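Local structure of p-nitrophenyl phosphatase (Pho2) (Archaeoglobus fulgidus, 3QGM) at residues 7-19 and 33-47. The protein probably hydrolyses phosphate esters as a metal-dependent phosphatase of the haloacid dehalogenase (HAD) superfamily. Residues are numbered along the deposited sequence; the frame is centred on the assembly and turned at random. Where two conformers were deposited one is given.
Sequences DKKGYIIDIDGVI and VKKLKELGKKIIFVS. With CA (calcium ion), chain E.
Lys41 lays its aliphatic chain beside the Tyr11 ring, CG 3.8 Å from CE2, and carries its ammonium past the phenol to the carboxylate of Asp7. A bend at chi2 (-56°) turns the chain along the ring toward that acid. Lys41 NZ meets Asp7 OD2 at 2.9 Å, from above the carboxylate plane, in a salt bridge, and gives a weak bond to the carbonyl of Lys8. An alanine in place of Lys41 would probably leave the Asp7 carboxylate without its cation and bare the flank of Tyr11. The tyrosine hydroxyl accepts the N-H of Lys8 and is hydrogen-bonded to the carbonyl of Pro6, so tyrosine suits this place: buried ring against apolar groups, hydroxyl reaching backbone atoms. With two methyls, Leu36 serves two partners: CD2 lies over one face of Tyr11, while CD1 meets Ile13 CD1 tip to tip at 3.9 Å. Ile19 CD1 abuts the edge of the Phe45 ring, 3.3 Å from CE2, and its CG1 touches Val33 CG2; Ile43 CG2 covers part of one Phe45 face. On the other sheet face, Ile12 and Ile44 run side by side, and Ile12 CG2 touches Val46 CG2 at 3.6 Å. Ile12, Ile13, Ile43, Ile44 and Val46 suit these parallel strands because branching at CB favours extended backbone; bonds such as Ile13 N to Ile44 O (2.8 Å) join them. At the strand's C-terminal end, both carboxylate oxygens of Asp14 and the carbonyl of Asp16 bind calcium with Asp212, consistent with a HAD DxDx(T/V) motif. The pair forms a beta-alpha-beta crossover through helix 27-38, which a Schellman motif at Gly40 ends. Strand 10-14 lies between 42-47 and 207-211; helix 190-200 covers the Ile12 face, and helix 259-264 packs against Tyr11, Val33 and Leu36.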
loop_
_atom_site.group_PDB
_atom_site.type_symbol
_atom_site.label_atom_id
_atom_site.label_comp_id
_atom_site.label_asym_id
_atom_site.label_seq_id
_atom_site.Cartn_x
_atom_site.Cartn_y
_atom_site.Cartn_z
ATOM N N ASP A 7 25.107 -13.989 30.218
ATOM C CA ASP A 7 24.838 -13.336 31.496
ATOM C C ASP A 7 25.029 -11.826 31.431
ATOM O O ASP A 7 26.163 -11.325 31.251
ATOM C CB ASP A 7 25.730 -13.912 32.591
ATOM C CG ASP A 7 25.326 -13.424 33.964
ATOM O OD1 ASP A 7 24.774 -14.220 34.765
ATOM O OD2 ASP A 7 25.526 -12.219 34.228
ATOM N N LYS A 8 23.924 -11.107 31.625
ATOM C CA LYS A 8 23.918 -9.670 31.483
ATOM C C LYS A 8 23.303 -8.991 32.688
ATOM O O LYS A 8 22.572 -9.595 33.466
ATOM C CB LYS A 8 23.126 -9.261 30.246
ATOM C CG LYS A 8 23.144 -10.229 29.063
ATOM C CD LYS A 8 24.495 -10.447 28.444
ATOM C CE LYS A 8 25.117 -9.171 27.936
ATOM N NZ LYS A 8 26.200 -9.455 26.953
ATOM N N LYS A 9 23.591 -7.710 32.812
ATOM C CA LYS A 9 22.925 -6.858 33.798
ATOM C C LYS A 9 21.447 -6.688 33.462
ATOM O O LYS A 9 20.593 -6.677 34.358
ATOM C CB LYS A 9 23.608 -5.479 33.882
ATOM C CG LYS A 9 24.857 -5.519 34.769
ATOM C CD LYS A 9 25.719 -4.250 34.707
ATOM C CE LYS A 9 27.138 -4.544 35.325
ATOM N NZ LYS A 9 27.911 -3.299 35.611
ATOM N N GLY A 10 21.145 -6.559 32.174
ATOM C CA GLY A 10 19.764 -6.337 31.731
ATOM C C GLY A 10 19.317 -7.083 30.492
ATOM O O GLY A 10 20.123 -7.565 29.695
ATOM N N TYR A 11 18.002 -7.142 30.336
ATOM C CA TYR A 11 17.352 -7.893 29.259
ATOM C C TYR A 11 16.232 -7.046 28.655
ATOM O O TYR A 11 15.386 -6.535 29.356
ATOM C CB TYR A 11 16.802 -9.211 29.806
ATOM C CG TYR A 11 17.923 -10.104 30.250
ATOM C CD1 TYR A 11 18.498 -11.016 29.368
ATOM C CD2 TYR A 11 18.470 -9.985 31.511
ATOM C CE1 TYR A 11 19.555 -11.799 29.744
ATOM C CE2 TYR A 11 19.563 -10.768 31.890
ATOM C CZ TYR A 11 20.100 -11.668 31.001
ATOM O OH TYR A 11 21.189 -12.462 31.356
ATOM N N ILE A 12 16.277 -6.887 27.349
ATOM C CA ILE A 12 15.212 -6.265 26.575
ATOM C C ILE A 12 14.430 -7.441 26.030
ATOM O O ILE A 12 14.958 -8.212 25.211
ATOM C CB ILE A 12 15.757 -5.410 25.438
ATOM C CG1 ILE A 12 16.463 -4.203 26.065
ATOM C CG2 ILE A 12 14.591 -4.979 24.494
ATOM C CD1 ILE A 12 17.104 -3.223 25.077
ATOM N N ILE A 13 13.196 -7.598 26.537
ATOM C CA ILE A 13 12.386 -8.800 26.263
ATOM C C ILE A 13 11.155 -8.484 25.412
ATOM O O ILE A 13 10.298 -7.681 25.754
ATOM C CB ILE A 13 12.046 -9.588 27.533
ATOM C CG1 ILE A 13 13.335 -9.938 28.304
ATOM C CG2 ILE A 13 11.341 -10.873 27.164
ATOM C CD1 ILE A 13 13.087 -10.716 29.622
ATOM N N ASP A 14 11.124 -9.079 24.232
ATOM C CA ASP A 14 9.887 -9.103 23.401
ATOM C C ASP A 14 8.783 -9.818 24.207
ATOM O O ASP A 14 9.058 -10.803 24.913
ATOM C CB ASP A 14 10.263 -9.805 22.098
ATOM C CG ASP A 14 9.089 -10.237 21.222
ATOM O OD1 ASP A 14 8.042 -9.554 21.022
ATOM O OD2 ASP A 14 9.294 -11.331 20.666
ATOM N N ILE A 15 7.556 -9.297 24.143
ATOM C CA ILE A 15 6.423 -9.887 24.860
ATOM C C ILE A 15 5.788 -11.013 24.023
ATOM O O ILE A 15 5.803 -12.169 24.441
ATOM C CB ILE A 15 5.364 -8.836 25.183
ATOM C CG1 ILE A 15 5.940 -7.755 26.118
ATOM C CG2 ILE A 15 4.100 -9.467 25.832
ATOM C CD1 ILE A 15 5.036 -6.526 26.262
ATOM N N ASP A 16 5.246 -10.687 22.857
ATOM C CA ASP A 16 4.502 -11.700 22.071
ATOM C C ASP A 16 5.389 -12.767 21.440
ATOM O O ASP A 16 6.320 -12.477 20.667
ATOM C CB ASP A 16 3.575 -11.063 21.019
ATOM C CG ASP A 16 2.165 -11.710 21.019
ATOM O OD1 ASP A 16 1.418 -11.521 22.031
ATOM O OD2 ASP A 16 1.833 -12.416 20.033
ATOM N N GLY A 17 5.099 -14.006 21.801
ATOM C CA GLY A 17 5.859 -15.185 21.348
ATOM C C GLY A 17 6.872 -15.581 22.411
ATOM O O GLY A 17 7.558 -16.605 22.294
ATOM N N VAL A 18 6.991 -14.764 23.454
ATOM C CA VAL A 18 8.025 -14.981 24.474
ATOM C C VAL A 18 7.357 -15.161 25.831
ATOM O O VAL A 18 7.554 -16.192 26.482
ATOM C CB VAL A 18 9.053 -13.826 24.559
ATOM C CG1 VAL A 18 10.169 -14.140 25.648
ATOM C CG2 VAL A 18 9.644 -13.527 23.209
ATOM N N ILE A 19 6.518 -14.206 26.222
ATOM C CA ILE A 19 5.849 -14.261 27.537
ATOM C C ILE A 19 4.350 -14.560 27.454
ATOM O O ILE A 19 3.752 -15.230 28.338
ATOM C CB ILE A 19 6.095 -12.953 28.272
ATOM C CG1 ILE A 19 7.597 -12.831 28.530
ATOM C CG2 ILE A 19 5.339 -12.890 29.583
ATOM C CD1 ILE A 19 8.045 -11.441 28.311
ATOM N N VAL A 33 10.708 -15.032 33.347
ATOM C CA VAL A 33 10.743 -13.649 33.820
ATOM C C VAL A 33 10.886 -13.649 35.313
ATOM O O VAL A 33 11.710 -12.935 35.879
ATOM C CB VAL A 33 9.457 -12.888 33.464
ATOM C CG1 VAL A 33 9.378 -11.554 34.295
ATOM C CG2 VAL A 33 9.410 -12.609 31.986
ATOM N N LYS A 34 10.063 -14.464 35.966
ATOM C CA LYS A 34 10.091 -14.520 37.407
ATOM C C LYS A 34 11.462 -14.927 37.922
ATOM O O LYS A 34 11.984 -14.291 38.841
ATOM C CB LYS A 34 8.993 -15.451 37.924
ATOM C CG LYS A 34 7.572 -14.928 37.665
ATOM C CD LYS A 34 6.562 -15.786 38.444
ATOM C CE LYS A 34 5.127 -15.494 38.068
ATOM N NZ LYS A 34 4.182 -16.498 38.661
ATOM N N LYS A 35 12.073 -15.957 37.330
ATOM C CA LYS A 35 13.422 -16.357 37.737
ATOM C C LYS A 35 14.453 -15.255 37.495
ATOM O O LYS A 35 15.393 -15.106 38.300
ATOM C CB LYS A 35 13.885 -17.672 37.075
ATOM C CG LYS A 35 13.264 -18.956 37.677
ATOM C CD LYS A 35 11.884 -19.317 37.083
ATOM C CE LYS A 35 11.455 -20.790 37.336
ATOM N NZ LYS A 35 9.952 -20.981 37.171
ATOM N N LEU A 36 14.272 -14.482 36.414
ATOM C CA LEU A 36 15.152 -13.337 36.125
ATOM C C LEU A 36 15.093 -12.199 37.165
ATOM O O LEU A 36 16.126 -11.635 37.498
ATOM C CB LEU A 36 14.872 -12.745 34.729
ATOM C CG LEU A 36 15.553 -13.413 33.524
ATOM C CD1 LEU A 36 15.144 -12.701 32.227
ATOM C CD2 LEU A 36 17.071 -13.433 33.677
ATOM N N LYS A 37 13.883 -11.835 37.606
ATOM C CA LYS A 37 13.670 -10.811 38.629
ATOM C C LYS A 37 14.332 -11.264 39.928
ATOM O O LYS A 37 15.048 -10.499 40.608
ATOM C CB LYS A 37 12.170 -10.594 38.875
ATOM C CG LYS A 37 11.385 -10.056 37.681
ATOM C CD LYS A 37 9.886 -9.863 38.001
ATOM C CE LYS A 37 9.131 -11.193 38.074
ATOM N NZ LYS A 37 7.723 -11.074 38.374
ATOM N N GLU A 38 14.076 -12.532 40.256
ATOM C CA GLU A 38 14.638 -13.230 41.430
ATOM C C GLU A 38 16.166 -13.218 41.453
ATOM O O GLU A 38 16.777 -13.146 42.524
ATOM C CB GLU A 38 14.206 -14.684 41.380
ATOM C CG GLU A 38 13.531 -15.217 42.608
ATOM C CD GLU A 38 13.615 -16.757 42.677
ATOM O OE1 GLU A 38 12.550 -17.421 42.829
ATOM O OE2 GLU A 38 14.755 -17.305 42.568
ATOM N N LEU A 39 16.788 -13.350 40.283
ATOM C CA LEU A 39 18.244 -13.207 40.169
ATOM C C LEU A 39 18.650 -11.734 40.121
ATOM O O LEU A 39 19.818 -11.449 39.839
ATOM C CB LEU A 39 18.776 -13.877 38.897
ATOM C CG LEU A 39 19.374 -15.286 38.911
ATOM C CD1 LEU A 39 18.858 -16.133 40.047
ATOM C CD2 LEU A 39 19.102 -15.941 37.536
ATOM N N GLY A 40 17.702 -10.805 40.324
ATOM C CA GLY A 40 18.021 -9.380 40.351
ATOM C C GLY A 40 18.367 -8.738 39.010
ATOM O O GLY A 40 18.916 -7.632 38.990
ATOM N N LYS A 41 18.050 -9.399 37.888
ATOM C CA LYS A 41 18.332 -8.814 36.573
ATOM C C LYS A 41 17.254 -7.783 36.296
ATOM O O LYS A 41 16.091 -7.955 36.710
ATOM C CB LYS A 41 18.340 -9.850 35.451
ATOM C CG LYS A 41 19.230 -11.066 35.643
ATOM C CD LYS A 41 20.703 -10.747 35.907
ATOM C CE LYS A 41 21.581 -11.895 35.402
ATOM N NZ LYS A 41 23.077 -11.718 35.641
ATOM N N LYS A 42 17.653 -6.704 35.631
ATOM C CA LYS A 42 16.738 -5.662 35.248
ATOM C C LYS A 42 16.151 -6.079 33.902
ATOM O O LYS A 42 16.830 -6.718 33.089
ATOM C CB LYS A 42 17.458 -4.324 35.087
ATOM C CG LYS A 42 18.208 -3.807 36.322
ATOM C CD LYS A 42 19.120 -2.670 35.857
ATOM C CE LYS A 42 19.376 -1.573 36.911
ATOM N NZ LYS A 42 18.707 -0.290 36.560
ATOM N N ILE A 43 14.899 -5.710 33.673
ATOM C CA ILE A 43 14.178 -6.140 32.494
ATOM C C ILE A 43 13.388 -4.978 31.969
ATOM O O ILE A 43 12.882 -4.169 32.731
ATOM C CB ILE A 43 13.210 -7.321 32.829
ATOM C CG1 ILE A 43 13.994 -8.538 33.306
ATOM C CG2 ILE A 43 12.375 -7.715 31.610
ATOM C CD1 ILE A 43 13.140 -9.760 33.461
ATOM N N ILE A 44 13.311 -4.867 30.659
ATOM C CA ILE A 44 12.347 -3.996 30.049
ATOM C C ILE A 44 11.673 -4.783 28.936
ATOM O O ILE A 44 12.334 -5.420 28.094
ATOM C CB ILE A 44 12.941 -2.679 29.568
ATOM C CG1 ILE A 44 11.834 -1.770 28.999
ATOM C CG2 ILE A 44 13.999 -2.891 28.516
ATOM C CD1 ILE A 44 12.207 -0.260 28.996
ATOM N N PHE A 45 10.350 -4.770 28.969
ATOM C CA PHE A 45 9.536 -5.472 27.979
ATOM C C PHE A 45 9.288 -4.512 26.805
ATOM O O PHE A 45 8.891 -3.359 27.013
ATOM C CB PHE A 45 8.227 -5.920 28.609
ATOM C CG PHE A 45 8.400 -6.891 29.739
ATOM C CD1 PHE A 45 8.340 -6.458 31.056
ATOM C CD2 PHE A 45 8.621 -8.250 29.496
ATOM C CE1 PHE A 45 8.530 -7.351 32.122
ATOM C CE2 PHE A 45 8.801 -9.149 30.552
ATOM C CZ PHE A 45 8.752 -8.695 31.867
ATOM N N VAL A 46 9.580 -4.941 25.582
ATOM C CA VAL A 46 9.495 -4.023 24.437
ATOM C C VAL A 46 8.583 -4.634 23.394
ATOM O O VAL A 46 8.790 -5.772 23.006
ATOM C CB VAL A 46 10.878 -3.678 23.844
ATOM C CG1 VAL A 46 10.744 -2.858 22.550
ATOM C CG2 VAL A 46 11.743 -2.868 24.834
ATOM N N SER A 47 7.567 -3.894 22.950
ATOM C CA SER A 47 6.604 -4.417 21.995
ATOM C C SER A 47 6.302 -3.409 20.918
ATOM O O SER A 47 6.228 -2.229 21.186
ATOM C CB SER A 47 5.279 -4.725 22.689
ATOM O OG SER A 47 4.276 -4.971 21.740
HETATM CA CA CA E . 7.495 -11.282 19.107
HETATM O O HOH W 1 5.987 -12.588 17.701
HETATM O O HOH W 2 5.851 -9.666 18.665
HETATM O O HOH W 3 8.726 -10.105 17.820
#